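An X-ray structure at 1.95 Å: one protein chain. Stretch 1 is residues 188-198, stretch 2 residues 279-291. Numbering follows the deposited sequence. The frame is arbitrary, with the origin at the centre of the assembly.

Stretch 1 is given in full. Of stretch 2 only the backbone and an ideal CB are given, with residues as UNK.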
ATOM      1  N   LEU A 188      -3.131   1.597  15.943  1.00 22.77           N
ATOM      2  CA  LEU A 188      -3.911   0.449  16.387  1.00 24.23           C
ATOM      3  C   LEU A 188      -3.376  -0.872  15.835  1.00 22.01           C
ATOM      4  O   LEU A 188      -3.262  -1.818  16.548  1.00 24.65           O
ATOM      5  CB  LEU A 188      -5.416   0.656  15.990  1.00 25.14           C
ATOM      6  CG  LEU A 188      -6.373  -0.471  16.365  1.00 27.03           C
ATOM      7  CD1 LEU A 188      -6.355  -0.675  17.896  1.00 28.47           C
ATOM      8  CD2 LEU A 188      -7.809  -0.191  15.916  1.00 27.58           C
ATOM      9  N   LEU A 189      -3.063  -0.942  14.542  1.00 21.97           N
ATOM     10  CA  LEU A 189      -2.506  -2.144  13.983  1.00 20.87           C
ATOM     11  C   LEU A 189      -1.112  -2.410  14.541  1.00 21.16           C
ATOM     12  O   LEU A 189      -0.752  -3.561  14.728  1.00 21.60           O
ATOM     13  CB  LEU A 189      -2.535  -2.129  12.443  1.00 20.66           C
ATOM     14  CG  LEU A 189      -1.575  -1.187  11.737  1.00 19.87           C
ATOM     15  CD1 LEU A 189      -0.162  -1.841  11.672  1.00 21.92           C
ATOM     16  CD2 LEU A 189      -2.034  -0.795  10.372  1.00 20.70           C
ATOM     17  N   SER A 190      -0.343  -1.362  14.819  1.00 21.43           N
ATOM     18  CA  SER A 190       1.027  -1.497  15.401  1.00 21.80           C
ATOM     19  C   SER A 190       0.988  -2.069  16.812  1.00 25.11           C
ATOM     20  O   SER A 190       1.647  -3.045  17.107  1.00 26.19           O
ATOM     21  CB  SER A 190       1.744  -0.148  15.386  1.00 22.19           C
ATOM     22  OG  SER A 190       2.029   0.288  14.063  1.00 22.50           O
ATOM     23  N   GLY A 191       0.158  -1.515  17.681  1.00 26.18           N
ATOM     24  CA  GLY A 191       0.065  -2.058  19.045  1.00 26.43           C
ATOM     25  C   GLY A 191      -0.558  -3.419  18.997  1.00 27.24           C
ATOM     26  O   GLY A 191      -0.195  -4.314  19.782  1.00 25.67           O
ATOM     27  N   GLY A 192      -1.524  -3.588  18.091  1.00 25.09           N
ATOM     28  CA  GLY A 192      -2.166  -4.859  17.950  1.00 23.35           C
ATOM     29  C   GLY A 192      -1.159  -5.968  17.608  1.00 23.78           C
ATOM     30  O   GLY A 192      -1.211  -7.085  18.150  1.00 21.49           O
ATOM     31  N   ALA A 193      -0.225  -5.662  16.726  1.00 23.02           N
ATOM     32  CA  ALA A 193       0.731  -6.666  16.348  1.00 24.59           C
ATOM     33  C   ALA A 193       1.635  -6.974  17.544  1.00 22.40           C
ATOM     34  O   ALA A 193       1.988  -8.124  17.782  1.00 23.14           O
ATOM     35  CB  ALA A 193       1.533  -6.223  15.149  1.00 23.09           C
ATOM     36  N   VAL A 194       2.008  -5.960  18.294  1.00 21.83           N
ATOM     37  CA  VAL A 194       2.889  -6.170  19.448  1.00 23.42           C
ATOM     38  C   VAL A 194       2.160  -7.064  20.503  1.00 25.52           C
ATOM     39  O   VAL A 194       2.771  -7.951  21.168  1.00 22.56           O
ATOM     40  CB  VAL A 194       3.288  -4.838  20.063  1.00 22.91           C
ATOM     41  CG1 VAL A 194       3.920  -5.039  21.419  1.00 22.84           C
ATOM     42  CG2 VAL A 194       4.220  -4.099  19.127  1.00 24.53           C
ATOM     43  N   LEU A 195       0.853  -6.838  20.629  1.00 23.64           N
ATOM     44  CA  LEU A 195       0.079  -7.499  21.649  1.00 24.69           C
ATOM     45  C   LEU A 195      -0.115  -8.984  21.297  1.00 24.04           C
ATOM     46  O   LEU A 195      -0.119  -9.830  22.171  1.00 22.77           O
ATOM     47  CB  LEU A 195      -1.273  -6.803  21.802  1.00 26.05           C
ATOM     48  CG  LEU A 195      -2.111  -7.370  22.947  1.00 28.18           C
ATOM     49  CD1 LEU A 195      -1.473  -7.138  24.322  1.00 28.73           C
ATOM     50  CD2 LEU A 195      -3.477  -6.758  22.833  1.00 30.09           C
ATOM     51  N   ILE A 196      -0.336  -9.274  20.016  1.00 25.13           N
ATOM     52  CA  ILE A 196      -0.421 -10.686  19.484  1.00 22.92           C
ATOM     53  C   ILE A 196       0.883 -11.415  19.790  1.00 23.95           C
ATOM     54  O   ILE A 196       0.889 -12.529  20.324  1.00 24.50           O
ATOM     55  CB  ILE A 196      -0.669 -10.729  17.971  1.00 22.40           C
ATOM     56  CG1 ILE A 196      -2.085 -10.210  17.624  1.00 23.73           C
ATOM     57  CG2 ILE A 196      -0.496 -12.153  17.464  1.00 22.59           C
ATOM     58  CD1 ILE A 196      -2.279  -9.786  16.182  1.00 24.98           C
ATOM     59  N   PHE A 197       1.986 -10.778  19.460  1.00 22.62           N
ATOM     60  CA  PHE A 197       3.278 -11.380  19.732  1.00 24.25           C
ATOM     61  C   PHE A 197       3.411 -11.772  21.235  1.00 22.98           C
ATOM     62  O   PHE A 197       3.664 -12.922  21.564  1.00 21.30           O
ATOM     63  CB  PHE A 197       4.446 -10.463  19.335  1.00 21.87           C
ATOM     64  CG  PHE A 197       5.777 -11.118  19.553  1.00 22.68           C
ATOM     65  CD1 PHE A 197       6.112 -12.258  18.838  1.00 22.95           C
ATOM     66  CD2 PHE A 197       6.640 -10.647  20.514  1.00 22.57           C
ATOM     67  CE1 PHE A 197       7.335 -12.881  19.048  1.00 27.29           C
ATOM     68  CE2 PHE A 197       7.841 -11.271  20.759  1.00 24.17           C
ATOM     69  CZ  PHE A 197       8.200 -12.402  20.032  1.00 23.89           C
ATOM     70  N   ILE A 198       3.235 -10.808  22.098  1.00 24.69           N
ATOM     71  CA  ILE A 198       3.279 -11.024  23.541  1.00 25.86           C
ATOM     72  C   ILE A 198       2.453 -12.208  24.071  1.00 26.27           C
ATOM     73  O   ILE A 198       2.966 -13.031  24.862  1.00 27.74           O
ATOM     74  CB  ILE A 198       2.884  -9.729  24.281  1.00 28.07           C
ATOM     75  CG1 ILE A 198       4.017  -8.718  24.106  1.00 28.88           C
ATOM     76  CG2 ILE A 198       2.652 -10.008  25.781  1.00 28.20           C
ATOM     77  CD1 ILE A 198       3.582  -7.301  24.363  1.00 30.74           C
ATOM     78  N   UNK A 279      10.834   5.191  11.303  1.00 27.97           N
ATOM     79  CA  UNK A 279      10.791   4.590  12.631  1.00 26.99           C
ATOM     80  C   UNK A 279       9.794   3.435  12.719  1.00 25.61           C
ATOM     81  O   UNK A 279      10.153   2.367  13.208  1.00 22.48           O
ATOM     82  CB  UNK A 279      10.438   5.656  13.671  1.00 26.99           C
ATOM     83  N   UNK A 280       8.592   3.629  12.160  1.00 22.81           N
ATOM     84  CA  UNK A 280       7.560   2.590  12.168  1.00 22.18           C
ATOM     85  C   UNK A 280       7.937   1.355  11.355  1.00 22.67           C
ATOM     86  O   UNK A 280       7.697   0.214  11.794  1.00 20.07           O
ATOM     87  CB  UNK A 280       6.248   3.165  11.631  1.00 22.18           C
ATOM     88  N   UNK A 281       8.553   1.572  10.172  1.00 21.83           N
ATOM     89  CA  UNK A 281       8.916   0.514   9.294  1.00 21.64           C
ATOM     90  C   UNK A 281      10.105  -0.265   9.895  1.00 23.00           C
ATOM     91  O   UNK A 281      10.256  -1.468   9.673  1.00 21.12           O
ATOM     92  CB  UNK A 281       9.247   1.068   7.907  1.00 21.64           C
ATOM     93  N   UNK A 282      10.967   0.427  10.627  1.00 23.27           N
ATOM     94  CA  UNK A 282      12.088  -0.238  11.265  1.00 24.70           C
ATOM     95  C   UNK A 282      11.669  -1.130  12.468  1.00 25.48           C
ATOM     96  O   UNK A 282      12.405  -2.034  12.844  1.00 28.85           O
ATOM     97  CB  UNK A 282      13.095   0.818  11.726  1.00 24.70           C
ATOM     98  N   UNK A 283      10.500  -0.910  13.048  1.00 26.43           N
ATOM     99  CA  UNK A 283      10.134  -1.564  14.308  1.00 30.07           C
ATOM    100  C   UNK A 283       8.935  -2.470  14.148  1.00 28.55           C
ATOM    101  O   UNK A 283       9.002  -3.669  14.434  1.00 34.16           O
ATOM    102  CB  UNK A 283       9.845  -0.519  15.387  1.00 30.07           C
ATOM    103  N   UNK A 284       7.865  -1.953  13.580  1.00 26.67           N
ATOM    104  CA  UNK A 284       6.616  -2.749  13.491  1.00 24.88           C
ATOM    105  C   UNK A 284       6.591  -4.068  12.653  1.00 23.82           C
ATOM    106  O   UNK A 284       6.156  -5.080  13.185  1.00 19.19           O
ATOM    107  CB  UNK A 284       5.540  -1.828  12.913  1.00 24.88           C
ATOM    108  N   UNK A 285       7.005  -4.065  11.336  1.00 26.38           N
ATOM    109  CA  UNK A 285       7.065  -5.271  10.500  1.00 24.40           C
ATOM    110  C   UNK A 285       7.769  -6.435  11.135  1.00 24.24           C
ATOM    111  O   UNK A 285       7.355  -7.587  10.930  1.00 23.87           O
ATOM    112  CB  UNK A 285       7.759  -4.949   9.175  1.00 24.40           C
ATOM    113  N   UNK A 286       8.840  -6.169  11.877  1.00 22.52           N
ATOM    114  CA  UNK A 286       9.513  -7.215  12.604  1.00 26.41           C
ATOM    115  C   UNK A 286       8.494  -8.027  13.430  1.00 26.99           C
ATOM    116  O   UNK A 286       8.609  -9.255  13.536  1.00 23.95           O
ATOM    117  CB  UNK A 286      10.598  -6.619  13.503  1.00 26.41           C
ATOM    118  N   UNK A 287       7.509  -7.351  14.022  1.00 23.75           N
ATOM    119  CA  UNK A 287       6.496  -8.073  14.836  1.00 23.56           C
ATOM    120  C   UNK A 287       5.624  -9.000  14.001  1.00 23.82           C
ATOM    121  O   UNK A 287       5.253 -10.076  14.510  1.00 22.03           O
ATOM    122  CB  UNK A 287       5.600  -7.074  15.571  1.00 23.56           C
ATOM    123  N   UNK A 288       5.360  -8.650  12.729  1.00 24.05           N
ATOM    124  CA  UNK A 288       4.571  -9.539  11.859  1.00 23.79           C
ATOM    125  C   UNK A 288       5.346 -10.837  11.527  1.00 22.59           C
ATOM    126  O   UNK A 288       4.771 -11.913  11.516  1.00 21.71           O
ATOM    127  CB  UNK A 288       4.196  -8.809  10.568  1.00 23.79           C
ATOM    128  N   UNK A 289       6.641 -10.725  11.285  1.00 22.85           N
ATOM    129  CA  UNK A 289       7.491 -11.913  11.100  1.00 25.37           C
ATOM    130  C   UNK A 289       7.523 -12.697  12.403  1.00 25.69           C
ATOM    131  O   UNK A 289       7.327 -13.915  12.393  1.00 24.37           O
ATOM    132  CB  UNK A 289       8.906 -11.525  10.668  1.00 25.37           C
ATOM    133  N   UNK A 290       7.762 -11.995  13.518  1.00 22.74           N
ATOM    134  CA  UNK A 290       7.884 -12.657  14.813  1.00 21.80           C
ATOM    135  C   UNK A 290       6.633 -13.417  15.149  1.00 19.73           C
ATOM    136  O   UNK A 290       6.712 -14.544  15.685  1.00 20.81           O
ATOM    137  CB  UNK A 290       8.189 -11.642  15.917  1.00 21.80           C
ATOM    138  N   UNK A 291       5.485 -12.869  14.751  1.00 17.99           N
ATOM    139  CA  UNK A 291       4.225 -13.570  14.922  1.00 19.35           C
ATOM    140  C   UNK A 291       4.136 -14.946  14.214  1.00 18.19           C
ATOM    141  O   UNK A 291       3.704 -15.927  14.845  1.00 18.11           O
ATOM    142  CB  UNK A 291       3.098 -12.669  14.413  1.00 19.35           C
TER

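The two helices run in broadly the same direction, their axes 40° apart and 9.0 Å at closest approach, so positions spaced three or four apart should meet stretch 1.

Positions 279, 281 and 282 have ideal CB atoms with no atom of stretch 1 within 5.5 Å; helical backbone angles are the main visible constraint, and many residues would serve. They are Lys-279, Val-281 and Ala-282, none in contact.

Position 280 points sideways, so only a side chain of some length could reach Ser-190. Leu-280 does so modestly, its CD2 4.2 Å from Ser-190 OG.

Position 283, with phi -117°, departs from the helical norm and lies out of reach; the residue is Ile-283.

Position 284 points toward stretch 1, its ideal CB 4.3 Å from Ser-190 OG. A small polar residue or a branched apolar one could fit. Ile-284 packs CG1 3.5 Å from Ser-190 OG and extends CD1 to 4.3 Å from Val-194 CG2, without a hydrogen bond.

Position 285 points away. With phi -49° and no bond from its N to the preceding turn, proline is among the candidates, and Pro-285 is found at this kink. Position 286 also lacks that bond but is out of reach, leaving its choice open; it is Ile-286.

Position 287 points toward stretch 1, its ideal CB 4.2 Å from Ala-193 CB. Val-194 and the CB of Phe-197 border open space beyond that CB, so a large apolar group would suit, aromatic or aliphatic. Phe-287, chi1 m, receives Val-194 CG2 over its face, 3.8 Å from the ring centroid and 2° off the normal. Its edge is directed toward the face of Phe-197, with centroids 5.9 Å apart and planes at 80°.

Position 288 points away, so a short side chain would miss stretch 1, whereas a long one might turn back. Phe-288 does: its CZ comes 3.5 Å from Ala-193 CB, which lies over the ring face, and 4.3 Å from Leu-189 CD1.

Position 289 is out of reach and undetermined by this contact; it is Phe-289.

Position 290 points toward the Phe-197 ring, and its ideal CB is already a tight 3.5 Å from Phe-197 CE1. A small residue is the straightforward choice. Ala-290 keeps that 3.5 Å CB to CE1 contact.

Position 291 points sideways, its ideal CB 4.7 Å from Ile-196 CG2, and favours a flexible or branched apolar chain. Ile-291, m then t, places CG1 3.8 Å from Ile-196 CG2 and CD1 3.5 Å from Ala-193 O, thereby spanning one turn of stretch 1.

Stretch 2, residues 279-291: KLVAIIPIFFFAI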
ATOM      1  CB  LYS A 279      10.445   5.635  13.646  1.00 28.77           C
ATOM      2  CG  LYS A 279      11.587   6.629  13.831  1.00 33.10           C
ATOM      3  CD  LYS A 279      11.106   7.855  14.582  1.00 39.76           C
ATOM      4  CE  LYS A 279      12.272   8.703  15.038  1.00 43.42           C
ATOM      5  NZ  LYS A 279      11.779   9.601  16.114  1.00 48.09           N
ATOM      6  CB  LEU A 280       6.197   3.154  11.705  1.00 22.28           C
ATOM      7  CG  LEU A 280       5.548   4.087  12.726  1.00 23.42           C
ATOM      8  CD1 LEU A 280       4.431   4.944  12.099  1.00 23.26           C
ATOM      9  CD2 LEU A 280       4.980   3.253  13.878  1.00 25.52           C
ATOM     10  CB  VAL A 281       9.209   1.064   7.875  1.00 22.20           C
ATOM     11  CG1 VAL A 281       9.744  -0.028   6.984  1.00 25.08           C
ATOM     12  CG2 VAL A 281       7.944   1.650   7.265  1.00 22.59           C
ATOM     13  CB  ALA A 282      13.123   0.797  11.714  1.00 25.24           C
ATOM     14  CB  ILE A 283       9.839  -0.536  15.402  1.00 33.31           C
ATOM     15  CG1 ILE A 283      11.068   0.268  15.680  1.00 36.01           C
ATOM     16  CG2 ILE A 283       9.392  -1.234  16.678  1.00 39.14           C
ATOM     17  CD1 ILE A 283      12.307  -0.546  15.934  1.00 38.78           C
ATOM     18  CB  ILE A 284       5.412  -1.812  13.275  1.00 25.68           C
ATOM     19  CG1 ILE A 284       5.298  -0.851  14.492  1.00 27.64           C
ATOM     20  CG2 ILE A 284       4.095  -2.558  13.098  1.00 25.68           C
ATOM     21  CD1 ILE A 284       5.185  -1.477  15.891  1.00 28.57           C
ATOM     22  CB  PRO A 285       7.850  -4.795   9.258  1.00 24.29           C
ATOM     23  CG  PRO A 285       7.322  -3.405   9.128  1.00 26.29           C
ATOM     24  CD  PRO A 285       7.314  -2.883  10.535  1.00 25.82           C
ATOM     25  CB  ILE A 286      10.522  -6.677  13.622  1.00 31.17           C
ATOM     26  CG1 ILE A 286      11.671  -5.960  12.964  1.00 38.30           C
ATOM     27  CG2 ILE A 286      11.121  -7.825  14.418  1.00 32.48           C
ATOM     28  CD1 ILE A 286      12.587  -5.285  13.983  1.00 42.07           C
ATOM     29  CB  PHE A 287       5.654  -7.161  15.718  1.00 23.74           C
ATOM     30  CG  PHE A 287       6.393  -6.653  16.899  1.00 24.16           C
ATOM     31  CD1 PHE A 287       7.206  -5.526  16.796  1.00 25.72           C
ATOM     32  CD2 PHE A 287       6.306  -7.303  18.116  1.00 25.85           C
ATOM     33  CE1 PHE A 287       7.922  -5.062  17.891  1.00 27.66           C
ATOM     34  CE2 PHE A 287       7.038  -6.851  19.198  1.00 27.22           C
ATOM     35  CZ  PHE A 287       7.848  -5.732  19.090  1.00 25.85           C
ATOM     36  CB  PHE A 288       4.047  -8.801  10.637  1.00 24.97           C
ATOM     37  CG  PHE A 288       2.979  -7.804  10.977  1.00 25.94           C
ATOM     38  CD1 PHE A 288       1.683  -8.228  11.267  1.00 28.71           C
ATOM     39  CD2 PHE A 288       3.251  -6.463  11.074  1.00 26.17           C
ATOM     40  CE1 PHE A 288       0.692  -7.319  11.667  1.00 28.11           C
ATOM     41  CE2 PHE A 288       2.263  -5.545  11.478  1.00 25.98           C
ATOM     42  CZ  PHE A 288       0.980  -5.969  11.737  1.00 24.48           C
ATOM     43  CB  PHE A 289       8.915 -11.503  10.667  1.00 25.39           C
ATOM     44  CG  PHE A 289       8.972 -11.076   9.233  1.00 24.84           C
ATOM     45  CD1 PHE A 289       9.059 -12.033   8.241  1.00 22.24           C
ATOM     46  CD2 PHE A 289       8.822  -9.726   8.851  1.00 23.65           C
ATOM     47  CE1 PHE A 289       9.092 -11.659   6.889  1.00 24.11           C
ATOM     48  CE2 PHE A 289       8.818  -9.368   7.489  1.00 26.50           C
ATOM     49  CZ  PHE A 289       8.937 -10.346   6.507  1.00 22.96           C
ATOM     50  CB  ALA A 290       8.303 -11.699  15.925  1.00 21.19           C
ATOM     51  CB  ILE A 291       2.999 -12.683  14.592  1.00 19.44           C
ATOM     52  CG1 ILE A 291       2.805 -11.648  15.689  1.00 20.66           C
ATOM     53  CG2 ILE A 291       1.739 -13.505  14.505  1.00 21.72           C
ATOM     54  CD1 ILE A 291       2.049 -10.441  15.163  1.00 20.77           C
TER
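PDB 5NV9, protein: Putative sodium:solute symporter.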